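PDB 4ABY: DNA repair protein RecN, which probably acts in recombinational repair of DNA double-strand breaks as an SMC-like ATPase, represented here by its ATP-binding head domain. Local coordinates for residues A[352-360]-A[391-399]. Sequence-based numbering, arbitrary orientation.
Sequences VTHLAQIAA and EEIARMLSG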
# COMPACT_ATOMS: atom_id res chain seq x y z
N VAL A 352 5.65 11.19 0.90
CA VAL A 352 5.83 12.56 1.35
C VAL A 352 6.68 12.49 2.61
O VAL A 352 6.37 11.74 3.53
CB VAL A 352 4.49 13.23 1.66
CG1 VAL A 352 4.70 14.66 2.13
CG2 VAL A 352 3.59 13.21 0.45
N THR A 353 7.76 13.27 2.66
CA THR A 353 8.71 13.14 3.76
C THR A 353 9.26 14.48 4.24
O THR A 353 9.29 15.45 3.48
CB THR A 353 9.88 12.22 3.35
OG1 THR A 353 10.77 12.04 4.46
CG2 THR A 353 10.65 12.83 2.19
N HIS A 354 9.69 14.51 5.50
CA HIS A 354 10.33 15.70 6.07
C HIS A 354 11.77 15.40 6.47
O HIS A 354 12.47 16.26 6.98
CB HIS A 354 9.54 16.24 7.27
CG HIS A 354 9.30 15.22 8.34
ND1 HIS A 354 8.22 14.36 8.31
CD2 HIS A 354 9.98 14.93 9.47
CE1 HIS A 354 8.26 13.58 9.38
NE2 HIS A 354 9.32 13.91 10.10
N LEU A 355 12.20 14.17 6.21
CA LEU A 355 13.54 13.72 6.56
C LEU A 355 14.46 13.72 5.34
O LEU A 355 14.16 13.09 4.33
CB LEU A 355 13.49 12.31 7.14
CG LEU A 355 12.74 12.13 8.46
CD1 LEU A 355 12.64 10.66 8.83
CD2 LEU A 355 13.43 12.92 9.56
N ALA A 356 15.58 14.42 5.45
CA ALA A 356 16.53 14.51 4.35
C ALA A 356 17.06 13.14 3.94
O ALA A 356 17.39 12.92 2.78
CB ALA A 356 17.67 15.44 4.70
N GLN A 357 17.15 12.23 4.90
CA GLN A 357 17.63 10.88 4.62
C GLN A 357 16.78 10.21 3.55
O GLN A 357 17.31 9.59 2.62
CB GLN A 357 17.63 10.02 5.89
CG GLN A 357 18.65 10.44 6.92
CD GLN A 357 18.21 11.63 7.74
OE1 GLN A 357 17.03 11.76 8.08
NE2 GLN A 357 19.15 12.50 8.08
N ILE A 358 15.47 10.35 3.68
CA ILE A 358 14.55 9.74 2.74
C ILE A 358 14.54 10.45 1.39
O ILE A 358 14.61 9.82 0.35
CB ILE A 358 13.14 9.67 3.32
CG1 ILE A 358 13.16 8.89 4.64
CG2 ILE A 358 12.17 9.04 2.33
CD1 ILE A 358 11.82 8.78 5.31
N ALA A 359 14.47 11.78 1.43
CA ALA A 359 14.42 12.58 0.20
C ALA A 359 15.63 12.31 -0.69
O ALA A 359 15.49 12.17 -1.90
CB ALA A 359 14.33 14.05 0.54
N ALA A 360 16.80 12.23 -0.07
CA ALA A 360 18.05 12.10 -0.81
C ALA A 360 18.16 10.82 -1.64
O ALA A 360 19.03 10.71 -2.50
CB ALA A 360 19.23 12.21 0.15
N GLU A 391 20.54 21.72 -2.44
CA GLU A 391 20.19 22.80 -1.56
C GLU A 391 19.06 22.43 -0.67
O GLU A 391 19.08 22.74 0.47
CB GLU A 391 19.74 23.96 -2.40
CG GLU A 391 20.62 25.14 -2.33
CD GLU A 391 19.90 26.38 -2.68
OE1 GLU A 391 18.69 26.29 -2.94
OE2 GLU A 391 20.52 27.45 -2.70
N GLU A 392 18.04 21.79 -1.21
CA GLU A 392 16.87 21.40 -0.44
C GLU A 392 17.22 20.41 0.66
O GLU A 392 16.79 20.56 1.81
CB GLU A 392 15.80 20.81 -1.36
CG GLU A 392 14.52 20.39 -0.66
CD GLU A 392 13.70 21.57 -0.16
OE1 GLU A 392 14.14 22.73 -0.33
OE2 GLU A 392 12.60 21.34 0.40
N ILE A 393 17.99 19.39 0.31
CA ILE A 393 18.42 18.39 1.28
C ILE A 393 19.10 19.05 2.46
O ILE A 393 18.84 18.71 3.61
CB ILE A 393 19.38 17.37 0.65
CG1 ILE A 393 18.70 16.66 -0.52
CG2 ILE A 393 19.82 16.36 1.69
CD1 ILE A 393 17.42 15.96 -0.13
N ALA A 394 19.98 20.00 2.17
CA ALA A 394 20.67 20.74 3.22
C ALA A 394 19.66 21.51 4.08
O ALA A 394 19.68 21.42 5.30
CB ALA A 394 21.71 21.69 2.61
N ARG A 395 18.76 22.25 3.43
CA ARG A 395 17.68 22.94 4.17
C ARG A 395 16.90 21.99 5.07
O ARG A 395 16.43 22.39 6.13
CB ARG A 395 16.68 23.65 3.23
CG ARG A 395 15.35 24.02 3.94
CD ARG A 395 14.25 24.57 3.01
NE ARG A 395 13.25 23.59 2.60
CZ ARG A 395 12.49 22.88 3.44
NH1 ARG A 395 12.64 23.01 4.75
NH2 ARG A 395 11.60 22.01 2.97
N MSE A 396 16.74 20.74 4.65
CA MSE A 396 15.93 19.81 5.44
C MSE A 396 16.67 19.33 6.70
O MSE A 396 16.06 19.05 7.73
CB MSE A 396 15.42 18.62 4.60
CG MSE A 396 14.47 19.01 3.46
SE MSE A 396 14.05 17.52 2.29
CE MSE A 396 12.78 16.56 3.37
N LEU A 397 18.00 19.26 6.60
CA LEU A 397 18.85 18.94 7.74
C LEU A 397 19.04 20.16 8.64
O LEU A 397 18.56 20.20 9.78
CB LEU A 397 20.22 18.47 7.26
CG LEU A 397 20.34 17.35 6.22
CD1 LEU A 397 21.59 17.45 5.38
CD2 LEU A 397 20.29 16.01 6.89
N SER A 398 19.66 21.18 8.08
CA SER A 398 19.96 22.41 8.77
C SER A 398 18.99 23.54 8.58
O SER A 398 19.24 24.61 9.04
CB SER A 398 21.29 22.92 8.28
OG SER A 398 21.37 22.71 6.90
N GLY A 399 17.91 23.35 7.87
CA GLY A 399 17.05 24.49 7.73
C GLY A 399 17.85 25.67 7.21
O GLY A 399 17.86 26.71 7.82
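The methyl group of A356 fills a shallow hollow on helix 387-398, lined by I393, M396 and L397. CB of A356 lies 3.5 Å from CD2 of L397, and CG2 of I393 and CB of M396 form the other walls. With so small a side chain at this point the backbones come close: the CA atoms of A356 and I393 are 5.3 Å apart. I393 uses both branches. CG2 meets A356, while the CG1 arm turns toward the next turn of the short helix. CD1 of I393 lies 3.7 Å from CB of A359 and reaches on to A360. M396, a selenomethionine, reaches past A356. Its SE packs on CB of A359. The chain is extended to SE and then bends (chi3 76°), which lays CE against the backbone of T353, H354 and L355; the nearest atom is C of H354, 3.5 Å from CE. At the other edge CD2 of L397 also touches the amide end of Q357. Between side chains the packing is mostly apolar, and CE of M396 rests on polar backbone. The loop on which CE rests is folded as an ST turn, L355 N donating to T353 OG1 (3.1 Å). That loop leads from strand 348-352 of the P-loop ATPase core into helix 356-359, and the side chain of H354 lies near T69 of the predicted ATP site. OD2 of D325 is hydrogen-bonded to T353 OG1 and H354 N. H365 of strand 364-373 packs on A359, I393 and M396, T66 of strand 62-67 also touches M396, and helix 403-413 reaches A360 through L413 and L397 through L412.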